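Side-chain contacts in 4-hydroxy-tetrahydrodipicolinate synthase (Methylacidiphilum fumariolicum SolV, PDB 6T3T), which probably catalyses the condensation of pyruvate with aspartate semialdehyde to 4-hydroxy-tetrahydrodipicolinate, a step in the diaminopimelate route to lysine: residues A[241-246]-A[283-288]; A[208-213]-A[254-259]; A[6-11]-A[29-34]; A[61-66]-A[71-76]. All coordinates share one frame; numbering follows the deposited sequence.

Interaction 1: A[241-246]-A[283-288]; sequences FRDLMI and KTTLSR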
loop_
_atom_site.group_PDB
_atom_site.type_symbol
_atom_site.label_atom_id
_atom_site.label_comp_id
_atom_site.label_asym_id
_atom_site.label_seq_id
_atom_site.Cartn_x
_atom_site.Cartn_y
_atom_site.Cartn_z
ATOM N N PHE A 241 -0.923 14.617 -19.389
ATOM C CA PHE A 241 -1.742 14.091 -18.295
ATOM C C PHE A 241 -0.889 13.706 -17.098
ATOM O O PHE A 241 -1.275 13.941 -15.944
ATOM C CB PHE A 241 -2.538 12.871 -18.735
ATOM C CG PHE A 241 -3.649 13.166 -19.690
ATOM C CD1 PHE A 241 -4.106 14.475 -19.888
ATOM C CD2 PHE A 241 -4.239 12.132 -20.394
ATOM C CE1 PHE A 241 -5.139 14.745 -20.796
ATOM C CE2 PHE A 241 -5.277 12.385 -21.317
ATOM C CZ PHE A 241 -5.736 13.699 -21.508
ATOM N N ARG A 242 0.251 13.057 -17.367
ATOM C CA ARG A 242 1.201 12.646 -16.339
ATOM C C ARG A 242 1.818 13.851 -15.624
ATOM O O ARG A 242 1.845 13.916 -14.388
ATOM C CB ARG A 242 2.276 11.785 -17.018
ATOM C CG ARG A 242 3.183 10.897 -16.216
ATOM C CD ARG A 242 4.376 10.530 -17.159
ATOM N NE ARG A 242 5.005 11.747 -17.722
ATOM C CZ ARG A 242 5.570 11.853 -18.931
ATOM N NH1 ARG A 242 6.081 13.017 -19.313
ATOM N NH2 ARG A 242 5.624 10.813 -19.762
ATOM N N ASP A 243 2.338 14.810 -16.384
ATOM C CA ASP A 243 3.042 15.922 -15.765
ATOM C C ASP A 243 2.112 16.944 -15.111
ATOM O O ASP A 243 2.580 17.744 -14.297
ATOM C CB ASP A 243 3.955 16.584 -16.795
ATOM C CG ASP A 243 5.180 15.760 -17.040
ATOM O OD1 ASP A 243 5.428 14.870 -16.199
ATOM O OD2 ASP A 243 5.884 15.965 -18.046
ATOM N N LEU A 244 0.814 16.920 -15.399
ATOM C CA LEU A 244 -0.100 17.753 -14.616
ATOM C C LEU A 244 -0.290 17.232 -13.203
ATOM O O LEU A 244 -0.973 17.899 -12.409
ATOM C CB LEU A 244 -1.452 17.845 -15.308
ATOM C CG LEU A 244 -1.413 18.745 -16.550
ATOM C CD1 LEU A 244 -2.788 18.762 -17.191
ATOM C CD2 LEU A 244 -0.958 20.156 -16.179
ATOM N N MET A 245 0.284 16.052 -12.886
ATOM C CA MET A 245 0.355 15.521 -11.525
ATOM C C MET A 245 1.792 15.369 -11.023
ATOM O O MET A 245 2.020 14.642 -10.057
ATOM C CB MET A 245 -0.343 14.156 -11.438
ATOM C CG MET A 245 -1.839 14.236 -11.368
ATOM S SD MET A 245 -2.671 12.611 -11.240
ATOM C CE MET A 245 -2.213 11.905 -12.793
ATOM N N ILE A 246 2.759 16.059 -11.634
ATOM C CA ILE A 246 4.162 15.897 -11.243
ATOM C C ILE A 246 4.368 16.300 -9.783
ATOM O O ILE A 246 5.215 15.734 -9.084
ATOM C CB ILE A 246 5.076 16.684 -12.209
ATOM C CG1 ILE A 246 6.543 16.287 -12.047
ATOM C CG2 ILE A 246 4.893 18.192 -12.042
ATOM C CD1 ILE A 246 7.401 16.688 -13.249
ATOM N N LYS A 283 7.427 22.399 -18.397
ATOM C CA LYS A 283 7.621 23.326 -19.506
ATOM C C LYS A 283 7.925 22.577 -20.802
ATOM O O LYS A 283 7.327 22.844 -21.845
ATOM C CB LYS A 283 8.752 24.289 -19.154
ATOM C CG LYS A 283 9.078 25.336 -20.191
ATOM C CD LYS A 283 10.111 26.299 -19.604
ATOM C CE LYS A 283 10.371 27.479 -20.517
ATOM N NZ LYS A 283 11.048 28.589 -19.757
ATOM N N THR A 284 8.864 21.632 -20.756
ATOM C CA THR A 284 9.191 20.909 -21.975
ATOM C C THR A 284 8.014 20.049 -22.439
ATOM O O THR A 284 7.718 20.013 -23.640
ATOM C CB THR A 284 10.468 20.077 -21.788
ATOM O OG1 THR A 284 10.260 19.110 -20.767
ATOM C CG2 THR A 284 11.640 20.955 -21.381
ATOM N N THR A 285 7.318 19.361 -21.509
ATOM C CA THR A 285 6.139 18.587 -21.905
ATOM C C THR A 285 5.064 19.487 -22.532
ATOM O O THR A 285 4.432 19.112 -23.524
ATOM C CB THR A 285 5.529 17.845 -20.706
ATOM O OG1 THR A 285 6.407 16.822 -20.238
ATOM C CG2 THR A 285 4.160 17.212 -21.082
ATOM N N LEU A 286 4.841 20.670 -21.966
ATOM C CA LEU A 286 3.870 21.604 -22.546
ATOM C C LEU A 286 4.184 21.908 -24.005
ATOM O O LEU A 286 3.295 21.869 -24.868
ATOM C CB LEU A 286 3.840 22.901 -21.764
ATOM C CG LEU A 286 2.583 23.407 -21.063
ATOM C CD1 LEU A 286 2.840 24.830 -20.598
ATOM C CD2 LEU A 286 1.355 23.344 -21.966
ATOM N N SER A 287 5.440 22.255 -24.295
ATOM C CA SER A 287 5.815 22.607 -25.662
ATOM C C SER A 287 5.579 21.445 -26.616
ATOM O O SER A 287 4.985 21.613 -27.684
ATOM C CB SER A 287 7.293 23.021 -25.704
ATOM O OG SER A 287 7.402 24.391 -25.413
ATOM N N ARG A 288 6.043 20.257 -26.239
ATOM C CA ARG A 288 5.904 19.067 -27.076
ATOM C C ARG A 288 4.443 18.750 -27.358
ATOM O O ARG A 288 4.094 18.288 -28.450
ATOM C CB ARG A 288 6.578 17.862 -26.400
ATOM C CG ARG A 288 8.078 17.900 -26.425
ATOM C CD ARG A 288 8.783 16.799 -25.615
ATOM N NE ARG A 288 10.232 16.952 -25.757
ATOM C CZ ARG A 288 11.157 16.298 -25.054
ATOM N NH1 ARG A 288 12.446 16.547 -25.280
ATOM N NH2 ARG A 288 10.806 15.412 -24.123
#
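A polar bridge between two helices that follow the TIM barrel, made by D243 and T285, joins the end region of helix 227-243 to the middle of helix 276-295. Backbones stand well apart here, with D243 CA and T285 CA 7.4 Å from each other, and a small cluster of polar side chains spans the gap. T285 OG1 gives a hydrogen bond to D243 OD2 at 2.4 Å, a length so short that its exact value is doubtful. The threonine methyl stays near the same oxygen, CG2 lying 3.7 Å from D243 OD2, so the carboxylate meets both branches of the residue. With OG1 set anti to its own carbonyl carbon (chi1 -67°), the hydroxyl sits beside the backbone N, where K281 O, one turn earlier, is a second hydrogen-bond partner. The single proton of the hydroxyl can serve only one of these two oxygens fully at a time.

D243 OD2 carries a further load, a salt bridge from R242 NH1 at 3.2 Å. The carboxylate oxygen lies close to the guanidinium plane, yet the arginine approaches from above the carboxylate plane, 50° out of it. A bend at chi3 (54°) brings the guanidinium edge-on to the carboxylate of its sequence neighbour, and NH1 ends 3.9 Å from T285 OG1. K281 NZ comes near R242 NH1 as well, a meeting of like charges that the D243 carboxylate probably eases. Close by, I246 packs on P252 of helix 251-259 and on N278 and K281 of helix 276-295, while L286 turns to A256 and M259, so the bridge lies beside helix 251-259.

Interaction 2: A[208-213]-A[254-259]; sequences SNLFPR and KTALAM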
loop_
_atom_site.group_PDB
_atom_site.type_symbol
_atom_site.label_atom_id
_atom_site.label_comp_id
_atom_site.label_asym_id
_atom_site.label_seq_id
_atom_site.Cartn_x
_atom_site.Cartn_y
_atom_site.Cartn_z
ATOM N N SER A 208 -8.288 19.887 -19.392
ATOM C CA SER A 208 -9.154 20.701 -20.229
ATOM C C SER A 208 -9.051 22.190 -19.918
ATOM O O SER A 208 -9.529 22.989 -20.725
ATOM C CB SER A 208 -10.604 20.240 -20.082
ATOM O OG SER A 208 -11.048 20.305 -18.733
ATOM N N ASN A 209 -8.459 22.560 -18.773
ATOM C CA ASN A 209 -8.126 23.952 -18.470
ATOM C C ASN A 209 -7.217 24.537 -19.532
ATOM O O ASN A 209 -7.298 25.733 -19.857
ATOM C CB ASN A 209 -7.410 24.048 -17.126
ATOM C CG ASN A 209 -8.346 24.121 -15.961
ATOM O OD1 ASN A 209 -9.002 25.143 -15.733
ATOM N ND2 ASN A 209 -8.413 23.029 -15.192
ATOM N N LEU A 210 -6.306 23.712 -20.034
ATOM C CA LEU A 210 -5.298 24.093 -20.999
ATOM C C LEU A 210 -5.719 23.771 -22.416
ATOM O O LEU A 210 -5.575 24.616 -23.306
ATOM C CB LEU A 210 -3.984 23.373 -20.692
ATOM C CG LEU A 210 -3.205 23.785 -19.440
ATOM C CD1 LEU A 210 -2.171 22.703 -19.129
ATOM C CD2 LEU A 210 -2.519 25.180 -19.609
ATOM N N PHE A 211 -6.276 22.574 -22.622
ATOM C CA PHE A 211 -6.610 22.057 -23.950
ATOM C C PHE A 211 -8.053 21.567 -23.936
ATOM O O PHE A 211 -8.316 20.360 -24.025
ATOM C CB PHE A 211 -5.636 20.953 -24.367
ATOM C CG PHE A 211 -4.208 21.408 -24.425
ATOM C CD1 PHE A 211 -3.763 22.192 -25.480
ATOM C CD2 PHE A 211 -3.315 21.074 -23.409
ATOM C CE1 PHE A 211 -2.437 22.631 -25.544
ATOM C CE2 PHE A 211 -1.979 21.528 -23.444
ATOM C CZ PHE A 211 -1.539 22.305 -24.533
ATOM N N PRO A 212 -9.016 22.493 -23.831
ATOM C CA PRO A 212 -10.435 22.082 -23.772
ATOM C C PRO A 212 -10.915 21.320 -25.000
ATOM O O PRO A 212 -11.560 20.282 -24.863
ATOM C CB PRO A 212 -11.177 23.428 -23.608
ATOM C CG PRO A 212 -10.247 24.449 -24.146
ATOM C CD PRO A 212 -8.861 23.958 -23.761
ATOM N N ARG A 213 -10.622 21.793 -26.204
ATOM C CA ARG A 213 -11.109 21.071 -27.380
ATOM C C ARG A 213 -10.519 19.677 -27.526
ATOM O O ARG A 213 -11.289 18.740 -27.794
ATOM C CB ARG A 213 -10.848 21.860 -28.660
ATOM C CG ARG A 213 -12.032 22.538 -29.273
ATOM C CD ARG A 213 -11.721 23.007 -30.690
ATOM N NE ARG A 213 -12.874 22.868 -31.547
ATOM C CZ ARG A 213 -13.667 23.885 -31.859
ATOM N NH1 ARG A 213 -14.710 23.695 -32.632
ATOM N NH2 ARG A 213 -13.405 25.095 -31.393
ATOM N N LYS A 254 -1.909 25.234 -12.756
ATOM C CA LYS A 254 -1.874 26.689 -12.619
ATOM C C LYS A 254 -0.528 27.243 -13.097
ATOM O O LYS A 254 -0.475 28.324 -13.688
ATOM C CB LYS A 254 -2.175 27.117 -11.175
ATOM C CG LYS A 254 -2.159 28.645 -10.988
ATOM C CD LYS A 254 -2.583 29.071 -9.594
ATOM C CE LYS A 254 -4.079 29.288 -9.490
ATOM N NZ LYS A 254 -4.358 30.024 -8.210
ATOM N N THR A 255 0.563 26.510 -12.857
ATOM C CA THR A 255 1.864 26.886 -13.408
ATOM C C THR A 255 1.840 26.916 -14.935
ATOM O O THR A 255 2.432 27.806 -15.561
ATOM C CB THR A 255 2.942 25.920 -12.911
ATOM O OG1 THR A 255 3.051 26.036 -11.484
ATOM C CG2 THR A 255 4.277 26.255 -13.532
ATOM N N ALA A 256 1.187 25.931 -15.553
ATOM C CA ALA A 256 1.112 25.910 -17.011
ATOM C C ALA A 256 0.336 27.112 -17.537
ATOM O O ALA A 256 0.798 27.812 -18.441
ATOM C CB ALA A 256 0.472 24.601 -17.480
ATOM N N LEU A 257 -0.831 27.402 -16.941
ATOM C CA LEU A 257 -1.632 28.534 -17.402
ATOM C C LEU A 257 -0.886 29.851 -17.202
ATOM O O LEU A 257 -0.995 30.766 -18.029
ATOM C CB LEU A 257 -2.986 28.566 -16.687
ATOM C CG LEU A 257 -3.988 27.485 -17.119
ATOM C CD1 LEU A 257 -5.016 27.280 -16.038
ATOM C CD2 LEU A 257 -4.654 27.776 -18.520
ATOM N N ALA A 258 -0.112 29.966 -16.117
ATOM C CA ALA A 258 0.678 31.188 -15.938
ATOM C C ALA A 258 1.793 31.284 -16.972
ATOM O O ALA A 258 2.155 32.389 -17.400
ATOM C CB ALA A 258 1.264 31.263 -14.525
ATOM N N MET A 259 2.372 30.151 -17.368
ATOM C CA MET A 259 3.395 30.196 -18.403
ATOM C C MET A 259 2.813 30.695 -19.728
ATOM O O MET A 259 3.517 31.350 -20.506
ATOM C CB MET A 259 4.003 28.797 -18.578
ATOM C CG MET A 259 5.099 28.432 -17.581
ATOM S SD MET A 259 5.634 26.718 -17.748
ATOM C CE MET A 259 5.777 26.602 -19.519
#
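L210 and L257 meet at an oblique angle through their branched ends, with the A256 methyl set against the fork of L210. The two leucines share nearly the same conformation, each with CG anti to its carbonyl carbon (chi1 -70° and -73°). Neither CB is aimed straight across the gap; it is the ends that swing inward. As a result L210 CD2 reaches L257 CD2 at 3.5 Å, the tightest approach between the two segments.

The other branch of L210 goes to the small residue: L210 CD1 lies 3.6 Å from A256 CB. L210 CD2 is almost as near, 3.7 Å from A256 CB, so the isopropyl fork straddles the alanine methyl. L257 reaches past L210 towards the preceding residue, its CD2 standing 3.6 Å from the backbone N209 O. Its other methyl, CD1, faces the aliphatic root of the same asparagine, with N209 CB 4.2 Å away. All four touching residues are buried, and the side-chain contacts are apolar.

The N209 side chain meets L257 by CB alone; its amide ND2 is bonded to A9 O and V206 O. That side chain lies about 4 Å from that of T45, a predicted pyruvate-binding residue, which puts this packing next to the probable pyruvate site. The loop 206-211, between strand 202-205 and helix 212-223, is thereby pressed onto helix 251-259, with L27 of helix 21-32 against N209 and helix 276-295 touching F211, T255 and M259.

Interaction 3: A[6-11]-A[29-34]; sequences TYTAII and EHQIEN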
loop_
_atom_site.group_PDB
_atom_site.type_symbol
_atom_site.label_atom_id
_atom_site.label_comp_id
_atom_site.label_asym_id
_atom_site.label_seq_id
_atom_site.Cartn_x
_atom_site.Cartn_y
_atom_site.Cartn_z
ATOM N N THR A 6 -17.473 16.386 -21.105
ATOM C CA THR A 6 -16.281 16.931 -20.461
ATOM C C THR A 6 -16.642 18.161 -19.645
ATOM O O THR A 6 -17.166 19.144 -20.191
ATOM C CB THR A 6 -15.213 17.282 -21.491
ATOM O OG1 THR A 6 -14.953 16.132 -22.294
ATOM C CG2 THR A 6 -13.922 17.740 -20.767
ATOM N N TYR A 7 -16.313 18.107 -18.358
ATOM C CA TYR A 7 -16.506 19.177 -17.393
ATOM C C TYR A 7 -15.146 19.611 -16.867
ATOM O O TYR A 7 -14.328 18.776 -16.480
ATOM C CB TYR A 7 -17.384 18.672 -16.233
ATOM C CG TYR A 7 -18.837 18.456 -16.626
ATOM C CD1 TYR A 7 -19.226 17.397 -17.445
ATOM C CD2 TYR A 7 -19.818 19.331 -16.188
ATOM C CE1 TYR A 7 -20.565 17.243 -17.837
ATOM C CE2 TYR A 7 -21.146 19.172 -16.559
ATOM C CZ TYR A 7 -21.509 18.134 -17.373
ATOM O OH TYR A 7 -22.836 17.998 -17.706
ATOM N N THR A 8 -14.888 20.906 -16.836
ATOM C CA THR A 8 -13.570 21.397 -16.465
ATOM C C THR A 8 -13.579 21.816 -14.998
ATOM O O THR A 8 -14.352 22.694 -14.617
ATOM C CB THR A 8 -13.187 22.561 -17.386
ATOM O OG1 THR A 8 -13.202 22.097 -18.743
ATOM C CG2 THR A 8 -11.793 23.172 -17.034
ATOM N N ALA A 9 -12.754 21.167 -14.171
ATOM C CA ALA A 9 -12.488 21.651 -12.816
ATOM C C ALA A 9 -11.540 22.838 -12.954
ATOM O O ALA A 9 -10.346 22.668 -13.206
ATOM C CB ALA A 9 -11.894 20.549 -11.937
ATOM N N ILE A 10 -12.085 24.052 -12.873
ATOM C CA ILE A 10 -11.307 25.247 -13.165
ATOM C C ILE A 10 -10.453 25.631 -11.971
ATOM O O ILE A 10 -10.853 25.458 -10.808
ATOM C CB ILE A 10 -12.228 26.417 -13.563
ATOM C CG1 ILE A 10 -13.300 26.646 -12.479
ATOM C CG2 ILE A 10 -12.846 26.158 -14.890
ATOM C CD1 ILE A 10 -13.812 28.050 -12.509
ATOM N N ILE A 11 -9.272 26.187 -12.270
ATOM C CA ILE A 11 -8.493 26.904 -11.248
ATOM C C ILE A 11 -9.314 28.089 -10.711
ATOM O O ILE A 11 -10.231 28.587 -11.364
ATOM C CB ILE A 11 -7.161 27.396 -11.837
ATOM C CG1 ILE A 11 -7.417 28.294 -13.049
ATOM C CG2 ILE A 11 -6.272 26.231 -12.296
ATOM C CD1 ILE A 11 -6.296 29.299 -13.323
ATOM N N GLU A 29 -14.721 31.863 -20.936
ATOM C CA GLU A 29 -15.052 32.004 -22.353
ATOM C C GLU A 29 -14.284 31.005 -23.208
ATOM O O GLU A 29 -14.833 30.449 -24.162
ATOM C CB GLU A 29 -14.783 33.427 -22.826
ATOM C CG GLU A 29 -15.684 34.480 -22.160
ATOM C CD GLU A 29 -17.184 34.316 -22.483
ATOM O OE1 GLU A 29 -17.550 33.617 -23.462
ATOM O OE2 GLU A 29 -18.007 34.925 -21.762
ATOM N N HIS A 30 -13.001 30.792 -22.910
ATOM C CA HIS A 30 -12.230 29.816 -23.682
ATOM C C HIS A 30 -12.838 28.420 -23.546
ATOM O O HIS A 30 -12.856 27.651 -24.515
ATOM C CB HIS A 30 -10.752 29.845 -23.244
ATOM C CG HIS A 30 -9.817 29.147 -24.197
ATOM N ND1 HIS A 30 -9.721 29.482 -25.536
ATOM C CD2 HIS A 30 -8.928 28.137 -24.001
ATOM C CE1 HIS A 30 -8.827 28.702 -26.122
ATOM N NE2 HIS A 30 -8.340 27.871 -25.217
ATOM N N GLN A 31 -13.372 28.087 -22.356
ATOM C CA GLN A 31 -14.044 26.798 -22.183
ATOM C C GLN A 31 -15.297 26.713 -23.061
ATOM O O GLN A 31 -15.473 25.747 -23.813
ATOM C CB GLN A 31 -14.406 26.560 -20.709
ATOM C CG GLN A 31 -13.199 26.474 -19.712
ATOM C CD GLN A 31 -12.221 25.369 -20.090
ATOM O OE1 GLN A 31 -12.588 24.193 -20.142
ATOM N NE2 GLN A 31 -11.001 25.753 -20.441
ATOM N N ILE A 32 -16.170 27.723 -22.979
ATOM C CA ILE A 32 -17.437 27.723 -23.718
ATOM C C ILE A 32 -17.194 27.634 -25.221
ATOM O O ILE A 32 -18.001 27.064 -25.965
ATOM C CB ILE A 32 -18.243 28.992 -23.374
ATOM C CG1 ILE A 32 -18.688 28.970 -21.917
ATOM C CG2 ILE A 32 -19.427 29.178 -24.348
ATOM C CD1 ILE A 32 -19.110 30.332 -21.405
ATOM N N GLU A 33 -16.114 28.254 -25.698
ATOM C CA GLU A 33 -15.801 28.289 -27.127
ATOM C C GLU A 33 -15.227 26.983 -27.635
ATOM O O GLU A 33 -14.989 26.855 -28.839
ATOM C CB GLU A 33 -14.771 29.399 -27.429
ATOM C CG GLU A 33 -15.294 30.837 -27.383
ATOM C CD GLU A 33 -14.130 31.829 -27.227
ATOM O OE1 GLU A 33 -12.961 31.354 -27.201
ATOM O OE2 GLU A 33 -14.373 33.056 -27.087
ATOM N N ASN A 34 -14.964 26.031 -26.750
ATOM C CA ASN A 34 -14.225 24.852 -27.141
ATOM C C ASN A 34 -14.911 23.580 -26.698
ATOM O O ASN A 34 -14.262 22.611 -26.298
ATOM C CB ASN A 34 -12.796 24.963 -26.620
ATOM C CG ASN A 34 -11.959 25.848 -27.510
ATOM O OD1 ASN A 34 -11.720 25.511 -28.668
ATOM N ND2 ASN A 34 -11.573 27.000 -27.014
#
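T8 and Q31 approach from opposite directions, one from a strand of the TIM barrel and one from the helix packed outside it, and meet in a single hydrogen bond. T8 OG1 donates to Q31 OE1 at 2.6 Å, with the donor tilted 34° from the carbonyl plane. Threonine chi1 (-59°) places OG1 beside the backbone N and CG2 beside the carbonyl carbon, so both branches border the amide oxygen; T8 CG2 lies 3.4 Å from Q31 OE1.

The glutamine chain is compact. CG stands anti to the carbonyl carbon, and a bend at chi2 (-58°) turns the amide so that OE1 meets T8. Its other end is held too, since Q31 NE2 bonds to S208 O; with both ends engaged, the orientation of the amide is fixed. T8 OG1 has a further hydrogen-bond partner in S208 OG, so these buried polar groups form a small network. The T8 side chain is about 7 Å from those of V204 and T45, predicted pyruvate-binding residues.

At the helix end N34 ND2 bonds to H30 O at 2.9 Å and lies 3.3 Å above the plane of the H30 ring, offset toward its rim.

Strand 5-9 is bonded on its flanks to strands 38-40 and 202-205 of the closed barrel. Over the outer side of that strand, helix 21-32 adjoins helix 212-223, whose P212 touches Q31 and N34.

Interaction 4: A[61-66]-A[71-76]; sequences RLTAEI and IKIFAG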
loop_
_atom_site.group_PDB
_atom_site.type_symbol
_atom_site.label_atom_id
_atom_site.label_comp_id
_atom_site.label_asym_id
_atom_site.label_seq_id
_atom_site.Cartn_x
_atom_site.Cartn_y
_atom_site.Cartn_z
ATOM N N ARG A 61 -20.657 32.358 -7.692
ATOM C CA ARG A 61 -21.553 33.364 -8.247
ATOM C C ARG A 61 -20.991 33.951 -9.533
ATOM O O ARG A 61 -21.726 34.132 -10.511
ATOM C CB ARG A 61 -21.821 34.470 -7.225
ATOM C CG ARG A 61 -23.015 35.345 -7.579
ATOM C CD ARG A 61 -23.538 36.015 -6.331
ATOM N NE ARG A 61 -22.428 36.270 -5.430
ATOM C CZ ARG A 61 -22.493 36.154 -4.104
ATOM N NH1 ARG A 61 -23.620 35.749 -3.518
ATOM N NH2 ARG A 61 -21.408 36.413 -3.380
ATOM N N LEU A 62 -19.698 34.295 -9.532
ATOM C CA LEU A 62 -19.078 34.856 -10.728
ATOM C C LEU A 62 -19.155 33.890 -11.892
ATOM O O LEU A 62 -19.440 34.293 -13.024
ATOM C CB LEU A 62 -17.618 35.182 -10.461
ATOM C CG LEU A 62 -17.375 36.457 -9.689
ATOM C CD1 LEU A 62 -15.959 36.404 -9.119
ATOM C CD2 LEU A 62 -17.585 37.655 -10.606
ATOM N N THR A 63 -18.874 32.609 -11.629
ATOM C CA THR A 63 -18.972 31.588 -12.659
ATOM C C THR A 63 -20.386 31.534 -13.228
ATOM O O THR A 63 -20.567 31.520 -14.445
ATOM C CB THR A 63 -18.544 30.226 -12.100
ATOM O OG1 THR A 63 -17.202 30.307 -11.591
ATOM C CG2 THR A 63 -18.615 29.149 -13.184
ATOM N N ALA A 64 -21.405 31.536 -12.358
ATOM C CA ALA A 64 -22.781 31.517 -12.848
ATOM C C ALA A 64 -23.082 32.766 -13.644
ATOM O O ALA A 64 -23.683 32.691 -14.717
ATOM C CB ALA A 64 -23.788 31.369 -11.705
ATOM N N GLU A 65 -22.662 33.933 -13.138
ATOM C CA GLU A 65 -22.945 35.171 -13.853
ATOM C C GLU A 65 -22.277 35.196 -15.217
ATOM O O GLU A 65 -22.927 35.535 -16.211
ATOM C CB GLU A 65 -22.487 36.370 -13.043
ATOM C CG GLU A 65 -23.459 36.706 -11.964
ATOM C CD GLU A 65 -22.823 37.546 -10.910
ATOM O OE1 GLU A 65 -23.452 37.716 -9.850
ATOM O OE2 GLU A 65 -21.704 38.046 -11.153
ATOM N N ILE A 66 -20.997 34.791 -15.288
ATOM C CA ILE A 66 -20.265 34.822 -16.560
ATOM C C ILE A 66 -20.849 33.817 -17.542
ATOM O O ILE A 66 -21.142 34.159 -18.689
ATOM C CB ILE A 66 -18.762 34.564 -16.337
ATOM C CG1 ILE A 66 -18.094 35.774 -15.675
ATOM C CG2 ILE A 66 -18.070 34.227 -17.652
ATOM C CD1 ILE A 66 -16.993 35.369 -14.673
ATOM N N ILE A 71 -23.434 26.795 -20.579
ATOM C CA ILE A 71 -23.047 25.425 -20.268
ATOM C C ILE A 71 -23.336 25.178 -18.781
ATOM O O ILE A 71 -23.610 26.108 -18.011
ATOM C CB ILE A 71 -21.563 25.145 -20.627
ATOM C CG1 ILE A 71 -20.610 26.043 -19.832
ATOM C CG2 ILE A 71 -21.294 25.341 -22.113
ATOM C CD1 ILE A 71 -19.080 25.794 -20.149
ATOM N N LYS A 72 -23.235 23.913 -18.367
ATOM C CA LYS A 72 -23.652 23.534 -17.020
ATOM C C LYS A 72 -22.610 23.908 -15.978
ATOM O O LYS A 72 -21.411 23.990 -16.257
ATOM C CB LYS A 72 -23.910 22.037 -16.930
ATOM C CG LYS A 72 -24.823 21.518 -17.998
ATOM C CD LYS A 72 -26.264 21.752 -17.606
ATOM C CE LYS A 72 -27.213 21.260 -18.671
ATOM N NZ LYS A 72 -28.614 21.674 -18.354
ATOM N N ILE A 73 -23.075 24.101 -14.753
ATOM C CA ILE A 73 -22.198 24.325 -13.615
ATOM C C ILE A 73 -22.559 23.326 -12.525
ATOM O O ILE A 73 -23.718 23.275 -12.081
ATOM C CB ILE A 73 -22.304 25.750 -13.064
ATOM C CG1 ILE A 73 -21.971 26.768 -14.156
ATOM C CG2 ILE A 73 -21.376 25.897 -11.872
ATOM C CD1 ILE A 73 -22.166 28.199 -13.690
ATOM N N PHE A 74 -21.577 22.528 -12.100
ATOM C CA PHE A 74 -21.700 21.709 -10.900
ATOM C C PHE A 74 -20.674 22.229 -9.909
ATOM O O PHE A 74 -19.469 22.003 -10.074
ATOM C CB PHE A 74 -21.515 20.217 -11.191
ATOM C CG PHE A 74 -22.731 19.578 -11.783
ATOM C CD1 PHE A 74 -23.150 19.905 -13.067
ATOM C CD2 PHE A 74 -23.492 18.682 -11.039
ATOM C CE1 PHE A 74 -24.285 19.314 -13.626
ATOM C CE2 PHE A 74 -24.646 18.087 -11.586
ATOM C CZ PHE A 74 -25.046 18.417 -12.882
ATOM N N ALA A 75 -21.156 22.949 -8.900
ATOM C CA ALA A 75 -20.289 23.609 -7.940
ATOM C C ALA A 75 -19.773 22.637 -6.878
ATOM O O ALA A 75 -20.518 21.805 -6.360
ATOM C CB ALA A 75 -21.048 24.759 -7.279
ATOM N N GLY A 76 -18.502 22.774 -6.531
ATOM C CA GLY A 76 -17.959 22.051 -5.401
ATOM C C GLY A 76 -18.443 22.589 -4.064
ATOM O O GLY A 76 -18.109 23.707 -3.651
#
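The CD1 methyl of I73 is the point of contact, pushed against the backbone and side chains of one turn of helix 53-67. It lies 3.5 Å from A64 CA and 3.7 Å from A64 N, so its closest partners include the helix main chain. The alanine methyl is a little farther off, A64 CB standing 4.1 Å from I73 CD1. From the side, T63 crosses obliquely and brings its own methyl in, with T63 CG2 3.7 Å from I73 CD1. No hydrogen bond crosses between the segments.

I73 gets this reach by extending its CG1 branch: chi2 is 176°, which stretches the chain outward from the strand to the helix. On T63, CG2 is anti to the backbone N and so turned to the isoleucine, while OG1 serves the helix, bonding back to L59 O. The small A64 side chain probably allows the close approach of the helix, the CA atoms of A64 and I73 being 7.3 Å apart.

Farther out, D98 OD2 accepts a bond from I73 N, and P41 touches both T63 and I73. The contact belongs to the beta-alpha-beta crossover of strand 38-40, helix 53-67 and strand 72-76, a repeating element of the TIM barrel. Strand 72-76 lies between strands 38-40 and 99-103, and helix 53-67 has helix 21-32 next to L62 and I66 and helix 82-95 next to R61 and A64.

Along the chain interactions 3 and 4 come first, each closing before the next opens, whereas interactions 1 and 2 alternate their segments in the C-terminal third. Interactions 3 and 4, with centres 11 Å apart, tie outer helices to strands of the same eight-stranded barrel and touch where I32 packs on I71. Interaction 2 lies 10 Å from interaction 3 and links the last barrel loop to helix 251-259; interaction 1, 11 Å from interaction 2, joins helices 227-243 and 276-295, which lie before and after helix 251-259 in the chain, and L286 meets F211 between them. Interactions 1 and 4 stand 28 Å apart. The series thus runs from barrel wall to C-terminal helices, passing near the predicted pyruvate site.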